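Local coordinates for carbohydrate-binding protein (Flavonifractor plautii, PDB 6N1B), which probably removes the acetyl group from the N-acetylgalactosamine of blood group A antigen, a step in a gut bacterial pathway that converts A to O type blood, at residues V52-V57 / I334-F339; S206-Y211 / W271-Q276; I219-N224 / V238-S243. All coordinates share one frame; numbering follows the deposited sequence.

Contact 1: residues V52-V57 / I334-F339. With CA (calcium ion), chain D.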
loop_
_atom_site.group_PDB
_atom_site.type_symbol
_atom_site.label_atom_id
_atom_site.label_comp_id
_atom_site.label_asym_id
_atom_site.label_seq_id
_atom_site.Cartn_x
_atom_site.Cartn_y
_atom_site.Cartn_z
ATOM N N VAL A 52 -3.656 -10.667 -6.373
ATOM C CA VAL A 52 -2.738 -9.668 -5.893
ATOM C C VAL A 52 -3.532 -8.652 -5.051
ATOM O O VAL A 52 -4.734 -8.449 -5.241
ATOM C CB VAL A 52 -1.997 -8.925 -7.017
ATOM C CG1 VAL A 52 -0.956 -9.834 -7.708
ATOM C CG2 VAL A 52 -2.969 -8.363 -8.057
ATOM N N THR A 53 -2.772 -8.000 -4.097
ATOM C CA THR A 53 -3.364 -6.963 -3.243
ATOM C C THR A 53 -2.346 -5.958 -2.825
ATOM O O THR A 53 -1.136 -6.135 -3.007
ATOM C CB THR A 53 -4.068 -7.694 -2.015
ATOM O OG1 THR A 53 -4.962 -6.782 -1.412
ATOM C CG2 THR A 53 -3.040 -8.165 -1.032
ATOM N N HIS A 54 -2.892 -4.920 -2.205
ATOM C CA HIS A 54 -2.050 -3.945 -1.519
ATOM C C HIS A 54 -0.907 -3.358 -2.372
ATOM O O HIS A 54 0.284 -3.488 -2.074
ATOM C CB HIS A 54 -1.524 -4.506 -0.208
ATOM C CG HIS A 54 -1.022 -3.525 0.816
ATOM N ND1 HIS A 54 0.070 -2.657 0.721
ATOM C CD2 HIS A 54 -1.578 -3.442 2.075
ATOM C CE1 HIS A 54 0.129 -2.054 1.940
ATOM N NE2 HIS A 54 -0.850 -2.495 2.716
ATOM N N PRO A 55 -1.301 -2.705 -3.483
ATOM C CA PRO A 55 -0.311 -2.040 -4.256
ATOM C C PRO A 55 0.261 -0.844 -3.491
ATOM O O PRO A 55 -0.475 -0.201 -2.751
ATOM C CB PRO A 55 -1.032 -1.563 -5.507
ATOM C CG PRO A 55 -2.424 -1.295 -4.957
ATOM C CD PRO A 55 -2.670 -2.398 -3.959
ATOM N N ASP A 56 1.469 -0.431 -3.896
ATOM C CA ASP A 56 1.992 0.892 -3.569
ATOM C C ASP A 56 2.773 1.441 -4.784
ATOM O O ASP A 56 3.740 0.743 -5.201
ATOM C CB ASP A 56 2.818 0.902 -2.293
ATOM C CG ASP A 56 2.894 2.329 -1.763
ATOM O OD1 ASP A 56 1.845 2.977 -1.573
ATOM O OD2 ASP A 56 4.052 2.862 -1.630
ATOM N N VAL A 57 2.258 2.554 -5.305
ATOM C CA VAL A 57 2.805 3.037 -6.548
ATOM C C VAL A 57 3.617 4.303 -6.307
ATOM O O VAL A 57 3.225 5.142 -5.484
ATOM C CB VAL A 57 1.636 3.339 -7.512
ATOM C CG1 VAL A 57 2.122 3.907 -8.829
ATOM C CG2 VAL A 57 0.885 2.050 -7.830
ATOM N N ILE A 334 -13.432 -2.885 -0.525
ATOM C CA ILE A 334 -12.279 -2.224 -1.057
ATOM C C ILE A 334 -11.136 -2.405 -0.107
ATOM O O ILE A 334 -11.313 -2.230 1.135
ATOM C CB ILE A 334 -12.522 -0.753 -1.373
ATOM C CG1 ILE A 334 -13.790 -0.542 -2.218
ATOM C CG2 ILE A 334 -11.337 -0.137 -1.985
ATOM C CD1 ILE A 334 -13.773 -1.234 -3.525
ATOM N N TYR A 335 -9.995 -2.826 -0.626
ATOM C CA TYR A 335 -8.813 -3.122 0.177
ATOM C C TYR A 335 -7.786 -1.972 0.014
ATOM O O TYR A 335 -8.091 -0.930 -0.535
ATOM C CB TYR A 335 -8.243 -4.538 -0.181
ATOM C CG TYR A 335 -7.689 -5.284 1.006
ATOM C CD1 TYR A 335 -8.646 -5.879 1.893
ATOM C CD2 TYR A 335 -6.365 -5.407 1.339
ATOM C CE1 TYR A 335 -8.197 -6.536 3.053
ATOM C CE2 TYR A 335 -5.903 -6.019 2.475
ATOM C CZ TYR A 335 -6.881 -6.595 3.347
ATOM O OH TYR A 335 -6.436 -7.183 4.546
ATOM N N ARG A 336 -6.591 -2.178 0.564
ATOM C CA ARG A 336 -5.650 -1.094 0.615
ATOM C C ARG A 336 -5.322 -0.522 -0.714
ATOM O O ARG A 336 -5.126 -1.269 -1.685
ATOM C CB ARG A 336 -4.387 -1.592 1.353
ATOM C CG ARG A 336 -3.441 -0.451 1.772
ATOM C CD ARG A 336 -2.380 0.010 0.755
ATOM N NE ARG A 336 -1.408 0.836 1.497
ATOM C CZ ARG A 336 -0.325 1.405 0.951
ATOM N NH1 ARG A 336 -0.089 1.320 -0.342
ATOM N NH2 ARG A 336 0.444 2.154 1.709
ATOM N N SER A 337 -5.277 0.793 -0.803
ATOM C CA SER A 337 -5.152 1.496 -2.071
ATOM C C SER A 337 -3.997 2.470 -2.008
ATOM O O SER A 337 -3.630 2.963 -0.916
ATOM C CB SER A 337 -6.463 2.157 -2.375
ATOM O OG SER A 337 -7.515 1.146 -2.462
ATOM N N SER A 338 -3.377 2.796 -3.126
ATOM C CA SER A 338 -2.290 3.748 -3.255
ATOM C C SER A 338 -2.698 4.840 -4.204
ATOM O O SER A 338 -3.441 4.610 -5.114
ATOM C CB SER A 338 -1.055 2.990 -3.714
ATOM O OG SER A 338 0.059 3.827 -3.876
ATOM N N PHE A 339 -2.179 6.045 -4.020
ATOM C CA PHE A 339 -2.589 7.126 -4.912
ATOM C C PHE A 339 -1.455 8.056 -5.228
ATOM O O PHE A 339 -0.431 8.144 -4.494
ATOM C CB PHE A 339 -3.762 7.908 -4.340
ATOM C CG PHE A 339 -3.435 8.802 -3.207
ATOM C CD1 PHE A 339 -3.195 8.281 -1.905
ATOM C CD2 PHE A 339 -3.369 10.101 -3.368
ATOM C CE1 PHE A 339 -2.913 9.156 -0.875
ATOM C CE2 PHE A 339 -3.049 11.024 -2.342
ATOM C CZ PHE A 339 -2.863 10.511 -1.100
HETATM CA CA CA D . 2.934 4.913 -0.568
HETATM O O HOH W 1 2.208 7.542 -4.728
HETATM O O HOH W 2 4.364 5.437 -2.886
HETATM O O HOH W 3 1.762 6.251 -2.095
HETATM O O HOH W 4 3.257 6.673 1.030
HETATM O O HOH W 5 5.299 5.269 -0.064
#
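R336 and S338 reach across to H54, P55 and D56 in a buried contact between the innermost strands of two neighbouring blades of a five-bladed beta-propeller. Strands 52-57 and 334-339 run nearly parallel but share no backbone-to-backbone hydrogen bond, so side chains bridge them. The arm of R336 lies over one face of the H54 ring. Its CD sits 3.5 Å from the ring centroid of H54, a CH-pi contact. A bend in the R336 chain (chi2 -88°) keeps the guanidinium almost parallel to this ring. R336 NH1 then donates twice, close to the guanidinium plane. One bond runs from R336 NH1 to P55 O at 2.9 Å. The other, from R336 NH1 to D56 OD1 at 2.8 Å, is straighter and belongs to a salt bridge. S338 OG donates to the same oxygen from the opposite face of the carboxylate. Both D56 oxygens also bind a calcium ion, with OD1 of D56 at 2.4 Å from the metal. D122 and D274 complete its protein ligands. R336 NH2 also bonds to D122, so the arginine probably offsets some of the negative charge here. S338 OG accepts a nearly linear bond (175°) from V57 N at 2.9 Å.

Contact 2: residues S206-Y211 / W271-Q276. With CA (calcium ion), chain C; CA (calcium ion), chain D; GLA (alpha-D-galactopyranose), chain B.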
loop_
_atom_site.group_PDB
_atom_site.type_symbol
_atom_site.label_atom_id
_atom_site.label_comp_id
_atom_site.label_asym_id
_atom_site.label_seq_id
_atom_site.Cartn_x
_atom_site.Cartn_y
_atom_site.Cartn_z
ATOM N N SER A 206 0.170 -2.115 7.676
ATOM C CA SER A 206 0.117 -1.168 6.562
ATOM C C SER A 206 1.025 0.101 6.747
ATOM O O SER A 206 0.528 1.223 6.609
ATOM C CB SER A 206 -1.339 -0.746 6.268
ATOM O OG SER A 206 -1.460 0.080 5.122
ATOM N N PRO A 207 2.296 -0.173 7.034
ATOM C CA PRO A 207 3.199 1.028 7.116
ATOM C C PRO A 207 3.199 1.864 5.871
ATOM O O PRO A 207 3.218 1.289 4.748
ATOM C CB PRO A 207 4.579 0.341 7.358
ATOM C CG PRO A 207 4.482 -0.982 6.739
ATOM C CD PRO A 207 3.066 -1.422 7.065
ATOM N N THR A 208 3.159 3.158 5.979
ATOM C CA THR A 208 3.165 4.028 4.815
ATOM C C THR A 208 4.121 5.143 5.132
ATOM O O THR A 208 4.010 5.778 6.214
ATOM C CB THR A 208 1.746 4.438 4.389
ATOM O OG1 THR A 208 1.789 5.348 3.308
ATOM C CG2 THR A 208 0.934 5.091 5.471
ATOM N N ILE A 209 5.057 5.426 4.228
ATOM C CA ILE A 209 6.162 6.361 4.451
ATOM C C ILE A 209 6.112 7.553 3.523
ATOM O O ILE A 209 5.813 7.401 2.333
ATOM C CB ILE A 209 7.492 5.571 4.310
ATOM C CG1 ILE A 209 7.647 4.455 5.300
ATOM C CG2 ILE A 209 8.676 6.559 4.445
ATOM C CD1 ILE A 209 6.897 3.128 5.040
ATOM N N VAL A 210 6.391 8.712 4.054
ATOM C CA VAL A 210 6.546 9.977 3.318
ATOM C C VAL A 210 7.769 10.676 3.859
ATOM O O VAL A 210 8.024 10.719 5.053
ATOM C CB VAL A 210 5.301 10.889 3.489
ATOM C CG1 VAL A 210 5.528 12.311 2.928
ATOM C CG2 VAL A 210 4.088 10.267 2.888
ATOM N N TYR A 211 8.551 11.254 2.938
ATOM C CA TYR A 211 9.584 12.244 3.311
ATOM C C TYR A 211 9.015 13.599 3.364
ATOM O O TYR A 211 8.510 14.139 2.402
ATOM C CB TYR A 211 10.766 12.175 2.334
ATOM C CG TYR A 211 11.849 13.170 2.816
ATOM C CD1 TYR A 211 12.659 12.810 3.870
ATOM C CD2 TYR A 211 12.042 14.405 2.223
ATOM C CE1 TYR A 211 13.650 13.681 4.352
ATOM C CE2 TYR A 211 13.033 15.281 2.649
ATOM C CZ TYR A 211 13.787 14.936 3.720
ATOM O OH TYR A 211 14.798 15.743 4.206
ATOM N N TRP A 271 -8.169 0.325 9.009
ATOM C CA TRP A 271 -7.525 -0.962 8.743
ATOM C C TRP A 271 -6.181 -0.815 8.092
ATOM O O TRP A 271 -5.131 -1.228 8.633
ATOM C CB TRP A 271 -8.422 -1.967 7.905
ATOM C CG TRP A 271 -7.733 -3.282 7.655
ATOM C CD1 TRP A 271 -7.381 -3.802 6.404
ATOM C CD2 TRP A 271 -7.194 -4.190 8.636
ATOM N NE1 TRP A 271 -6.753 -4.975 6.577
ATOM C CE2 TRP A 271 -6.628 -5.278 7.918
ATOM C CE3 TRP A 271 -7.259 -4.268 10.047
ATOM C CZ2 TRP A 271 -6.034 -6.339 8.509
ATOM C CZ3 TRP A 271 -6.665 -5.369 10.642
ATOM C CH2 TRP A 271 -6.050 -6.398 9.919
ATOM N N HIS A 272 -6.127 -0.222 6.887
ATOM C CA HIS A 272 -4.915 -0.085 6.098
ATOM C C HIS A 272 -4.953 1.322 5.485
ATOM O O HIS A 272 -6.017 1.936 5.355
ATOM C CB HIS A 272 -4.784 -1.170 5.020
ATOM C CG HIS A 272 -4.261 -2.470 5.413
ATOM N ND1 HIS A 272 -4.186 -2.932 6.708
ATOM C CD2 HIS A 272 -3.756 -3.469 4.632
ATOM C CE1 HIS A 272 -3.614 -4.143 6.703
ATOM N NE2 HIS A 272 -3.330 -4.505 5.467
ATOM N N GLN A 273 -3.792 1.857 5.076
ATOM C CA GLN A 273 -3.744 3.261 4.611
ATOM C C GLN A 273 -2.493 3.540 3.780
ATOM O O GLN A 273 -1.499 2.839 3.898
ATOM C CB GLN A 273 -3.779 4.235 5.791
ATOM C CG GLN A 273 -2.647 4.029 6.821
ATOM C CD GLN A 273 -2.861 2.888 7.812
ATOM O OE1 GLN A 273 -4.008 2.686 8.310
ATOM N NE2 GLN A 273 -1.765 2.140 8.134
ATOM N N ASP A 274 -2.625 4.613 2.969
ATOM C CA ASP A 274 -1.496 5.169 2.189
ATOM C C ASP A 274 -1.600 6.682 2.414
ATOM O O ASP A 274 -2.651 7.283 2.327
ATOM C CB ASP A 274 -1.643 4.846 0.694
ATOM C CG ASP A 274 -0.456 5.295 -0.138
ATOM O OD1 ASP A 274 0.707 5.141 0.356
ATOM O OD2 ASP A 274 -0.652 5.718 -1.294
ATOM N N VAL A 275 -0.424 7.256 2.605
ATOM C CA VAL A 275 -0.303 8.752 2.807
ATOM C C VAL A 275 0.599 9.353 1.742
ATOM O O VAL A 275 1.595 8.758 1.349
ATOM C CB VAL A 275 0.227 9.086 4.207
ATOM C CG1 VAL A 275 0.352 10.599 4.433
ATOM C CG2 VAL A 275 -0.663 8.460 5.282
ATOM N N GLN A 276 0.256 10.570 1.297
ATOM C CA GLN A 276 1.121 11.382 0.439
ATOM C C GLN A 276 1.202 12.796 1.011
ATOM O O GLN A 276 0.194 13.321 1.456
ATOM C CB GLN A 276 0.564 11.472 -0.976
ATOM C CG GLN A 276 0.596 10.186 -1.774
ATOM C CD GLN A 276 1.929 9.959 -2.371
ATOM O OE1 GLN A 276 2.293 10.565 -3.400
ATOM N NE2 GLN A 276 2.783 9.132 -1.695
HETATM CA CA CA C . -2.373 -6.305 4.995
HETATM CA CA CA D . 2.934 4.913 -0.568
HETATM C C1 GLA B . -5.156 -10.153 7.689
HETATM C C2 GLA B . -3.913 -9.485 7.012
HETATM C C3 GLA B . -2.628 -10.076 7.612
HETATM C C4 GLA B . -2.607 -9.966 9.181
HETATM C C5 GLA B . -3.951 -10.492 9.773
HETATM C C6 GLA B . -4.131 -10.108 11.186
HETATM O O2 GLA B . -4.003 -9.819 5.577
HETATM O O3 GLA B . -1.302 -9.438 6.906
HETATM O O4 GLA B . -2.411 -8.627 9.444
HETATM O O5 GLA B . -5.129 -9.836 9.128
HETATM O O6 GLA B . -5.364 -10.684 11.799
HETATM O O HOH W 4 3.257 6.673 1.030
HETATM O O HOH W 3 1.762 6.251 -2.095
HETATM O O HOH W 6 -3.928 -7.563 5.059
HETATM O O HOH W 7 -2.534 -6.010 2.869
HETATM O O HOH W 8 -1.790 -8.335 4.618
HETATM O O HOH W 9 -1.988 -6.553 7.088
#
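S206 sits against H272 where strands 207-211 and 272-276, from adjacent propeller blades, come together almost parallel. The H272 side chain can be followed outward. CB of H272 lies 3.6 Å from S206 OG. At the ring, S206 CB covers one face in a CH-pi contact, 3.5 Å from CG of H272. W271 NE1 lies over the opposite face, and it bonds to Y335 OH. ND1 of H272 donates to W271 O at 2.7 Å, in the plane of the imidazole, which fixes the ring rotation. The tip, NE2 of H272, binds a calcium ion at 2.1 Å; D120 and four waters are its other ligands. S206 grips Q273 by its backbone and its side chain. Its OG, set anti to the backbone N (chi1 -175°), accepts a straight bond from Q273 N. Q273 NE2 folds back to S206 O and meets it from above the carbonyl plane. T208 OG1 accepts from V275 N at 3.0 Å. D274 OD1 binds a second calcium ion at 2.4 Å, and one water on that metal donates to I209 O and V275 O. D274 OD2 accepts from F339 N. At the other end, CH2 of W271 lies 3.6 Å from O5 of the bound galactose. W271 and H272 form a classic beta bulge opposite Q289, where the inner strand of a propeller blade meets the glycan pocket and its metal.

Contact 3: residues I219-N224 / V238-S243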
loop_
_atom_site.group_PDB
_atom_site.type_symbol
_atom_site.label_atom_id
_atom_site.label_comp_id
_atom_site.label_asym_id
_atom_site.label_seq_id
_atom_site.Cartn_x
_atom_site.Cartn_y
_atom_site.Cartn_z
ATOM N N ILE A 219 8.561 10.037 7.779
ATOM C CA ILE A 219 7.432 9.729 8.605
ATOM C C ILE A 219 6.850 8.414 8.186
ATOM O O ILE A 219 6.663 8.177 6.970
ATOM C CB ILE A 219 6.367 10.850 8.602
ATOM C CG1 ILE A 219 6.999 12.224 8.789
ATOM C CG2 ILE A 219 5.313 10.553 9.614
ATOM C CD1 ILE A 219 6.046 13.390 8.655
ATOM N N LEU A 220 6.512 7.558 9.139
ATOM C CA LEU A 220 5.885 6.268 8.860
ATOM C C LEU A 220 4.606 6.186 9.696
ATOM O O LEU A 220 4.669 6.369 10.926
ATOM C CB LEU A 220 6.848 5.132 9.195
ATOM C CG LEU A 220 6.373 3.677 8.931
ATOM C CD1 LEU A 220 7.615 2.771 8.741
ATOM C CD2 LEU A 220 5.490 3.101 10.004
ATOM N N TRP A 221 3.445 5.996 9.070
ATOM C CA TRP A 221 2.196 5.755 9.754
ATOM C C TRP A 221 1.818 4.279 9.645
ATOM O O TRP A 221 2.066 3.639 8.610
ATOM C CB TRP A 221 1.050 6.543 9.143
ATOM C CG TRP A 221 1.194 8.049 9.222
ATOM C CD1 TRP A 221 0.629 8.901 10.136
ATOM C CD2 TRP A 221 1.897 8.928 8.281
ATOM N NE1 TRP A 221 0.952 10.191 9.855
ATOM C CE2 TRP A 221 1.723 10.253 8.719
ATOM C CE3 TRP A 221 2.691 8.716 7.192
ATOM C CZ2 TRP A 221 2.266 11.336 8.061
ATOM C CZ3 TRP A 221 3.249 9.789 6.535
ATOM C CH2 TRP A 221 3.050 11.075 6.950
ATOM N N ALA A 222 1.303 3.715 10.713
ATOM C CA ALA A 222 0.920 2.324 10.727
ATOM C C ALA A 222 -0.310 2.148 11.616
ATOM O O ALA A 222 -0.576 2.993 12.482
ATOM C CB ALA A 222 2.071 1.409 11.197
ATOM N N ASN A 223 -1.066 1.055 11.401
ATOM C CA ASN A 223 -2.268 0.787 12.209
ATOM C C ASN A 223 -1.941 -0.213 13.305
ATOM O O ASN A 223 -1.434 -1.317 13.074
ATOM C CB ASN A 223 -3.387 0.289 11.311
ATOM C CG ASN A 223 -4.656 0.044 12.016
ATOM O OD1 ASN A 223 -4.925 0.699 13.057
ATOM N ND2 ASN A 223 -5.495 -0.821 11.481
ATOM N N ASN A 224 -2.238 0.212 14.553
ATOM C CA ASN A 224 -1.995 -0.620 15.764
ATOM C C ASN A 224 -3.252 -1.444 16.074
ATOM O O ASN A 224 -4.278 -0.827 16.507
ATOM C CB ASN A 224 -1.616 0.272 16.892
ATOM C CG ASN A 224 -1.135 -0.488 18.093
ATOM O OD1 ASN A 224 -1.726 -1.584 18.384
ATOM N ND2 ASN A 224 -0.146 -0.005 18.801
ATOM N N VAL A 238 -4.146 4.525 14.617
ATOM C CA VAL A 238 -2.918 4.775 13.860
ATOM C C VAL A 238 -1.883 5.521 14.700
ATOM O O VAL A 238 -2.191 6.447 15.487
ATOM C CB VAL A 238 -3.271 5.529 12.556
ATOM C CG1 VAL A 238 -2.078 6.119 11.859
ATOM C CG2 VAL A 238 -4.019 4.631 11.571
ATOM N N GLU A 239 -0.658 5.081 14.544
ATOM C CA GLU A 239 0.515 5.707 15.169
ATOM C C GLU A 239 1.445 6.157 14.097
ATOM O O GLU A 239 1.625 5.483 13.043
ATOM C CB GLU A 239 1.258 4.747 16.072
ATOM C CG GLU A 239 0.445 4.346 17.331
ATOM C CD GLU A 239 1.134 3.306 18.205
ATOM O OE1 GLU A 239 1.496 2.209 17.704
ATOM O OE2 GLU A 239 1.314 3.640 19.386
ATOM N N MET A 240 2.164 7.270 14.329
ATOM C CA MET A 240 3.262 7.726 13.478
ATOM C C MET A 240 4.576 7.617 14.206
ATOM O O MET A 240 4.645 7.656 15.431
ATOM C CB MET A 240 2.960 9.193 13.005
ATOM C CG MET A 240 3.190 10.191 14.127
ATOM S SD MET A 240 2.510 11.844 13.791
ATOM C CE MET A 240 3.384 12.225 12.330
ATOM N N ARG A 241 5.644 7.462 13.410
ATOM C CA ARG A 241 7.007 7.463 13.858
ATOM C C ARG A 241 7.848 8.338 12.924
ATOM O O ARG A 241 7.517 8.487 11.735
ATOM C CB ARG A 241 7.613 6.057 13.857
ATOM C CG ARG A 241 6.931 5.093 14.783
ATOM C CD ARG A 241 7.423 3.691 14.481
ATOM N NE ARG A 241 7.075 2.654 15.514
ATOM C CZ ARG A 241 5.968 2.055 15.628
ATOM N NH1 ARG A 241 4.976 2.267 14.765
ATOM N NH2 ARG A 241 5.727 1.158 16.556
ATOM N N TYR A 242 8.932 8.891 13.464
ATOM C CA TYR A 242 9.843 9.725 12.754
ATOM C C TYR A 242 11.205 9.059 12.615
ATOM O O TYR A 242 11.670 8.305 13.479
ATOM C CB TYR A 242 9.999 11.038 13.492
ATOM C CG TYR A 242 8.736 11.919 13.542
ATOM C CD1 TYR A 242 8.345 12.730 12.516
ATOM C CD2 TYR A 242 7.944 11.932 14.693
ATOM C CE1 TYR A 242 7.287 13.573 12.569
ATOM C CE2 TYR A 242 6.821 12.773 14.784
ATOM C CZ TYR A 242 6.496 13.594 13.695
ATOM O OH TYR A 242 5.436 14.487 13.767
ATOM N N SER A 243 11.919 9.423 11.540
ATOM C CA SER A 243 13.251 8.886 11.292
ATOM C C SER A 243 14.086 9.920 10.483
ATOM O O SER A 243 13.564 10.450 9.493
ATOM C CB SER A 243 13.227 7.594 10.498
ATOM O OG SER A 243 14.543 7.184 10.139
HETATM O O HOH W 10 4.220 4.353 12.954
#
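I219, W221 and M240 form the tight side of this contact, between two antiparallel neighbours in one four-stranded propeller blade. M240 lies alongside W221, with its CB 3.7 Å from CD1 of the indole. Its CG stands between the backbone N and the carbonyl carbon (chi1 75°), and a later bend at chi3 brings CE of M240 to 3.7 Å from I219 CG2. The sulfur makes an oblique Met-aromatic contact with W221, 5.4 Å from SD of M240 to the five-membered ring centroid of W221. V238 CG1 comes in at the indole edge, 4.2 Å from W221 CB. V275 of strand 269-278, in the next blade, packs on W221. The indole NE1 bonds to G309 O.

The face with L220, A222, E239 and R241 is mixed: L220 is buried, while E239 and R241 bring polar ends. A water there donates to L220 O and E239 O and accepts from R241 NH1 at 2.9 Å. At the more exposed end, N224 ND2 donates to E239 OE1 at 3.0 Å, meeting it from above the carboxylate plane; N224 OD1 is held by G226 N. Between the faces, L220 pairs with R241 and A222 with E239 through four backbone bonds. The blade thus meets its neighbour mainly through apolar side chains, plus the N223 ND2 bond to W271 O; on the other face a water and an amide-carboxylate bond link the two strands.

In the fold
From the N terminus, strand 30-31 joins the sheet of the last blade; strand 52-60 then begins the first blade and later meets strand 333-342. Contact 1 therefore closes a long loop, with 276 residues between its segments, and joins the two ends of the ring. Contact 2 is nested inside it and ties the third blade to the fourth. Contact 3 is nested inside contact 2 and stays within the third blade. None of the loops cross. Contacts 1 and 2 meet at the axis: they share a calcium ion, and R336 NH2 bonds to Q273 O. Contacts 2 and 3 join through backbone bonds between strands 207-212 and 217-224. Contacts 1 and 3 do not touch.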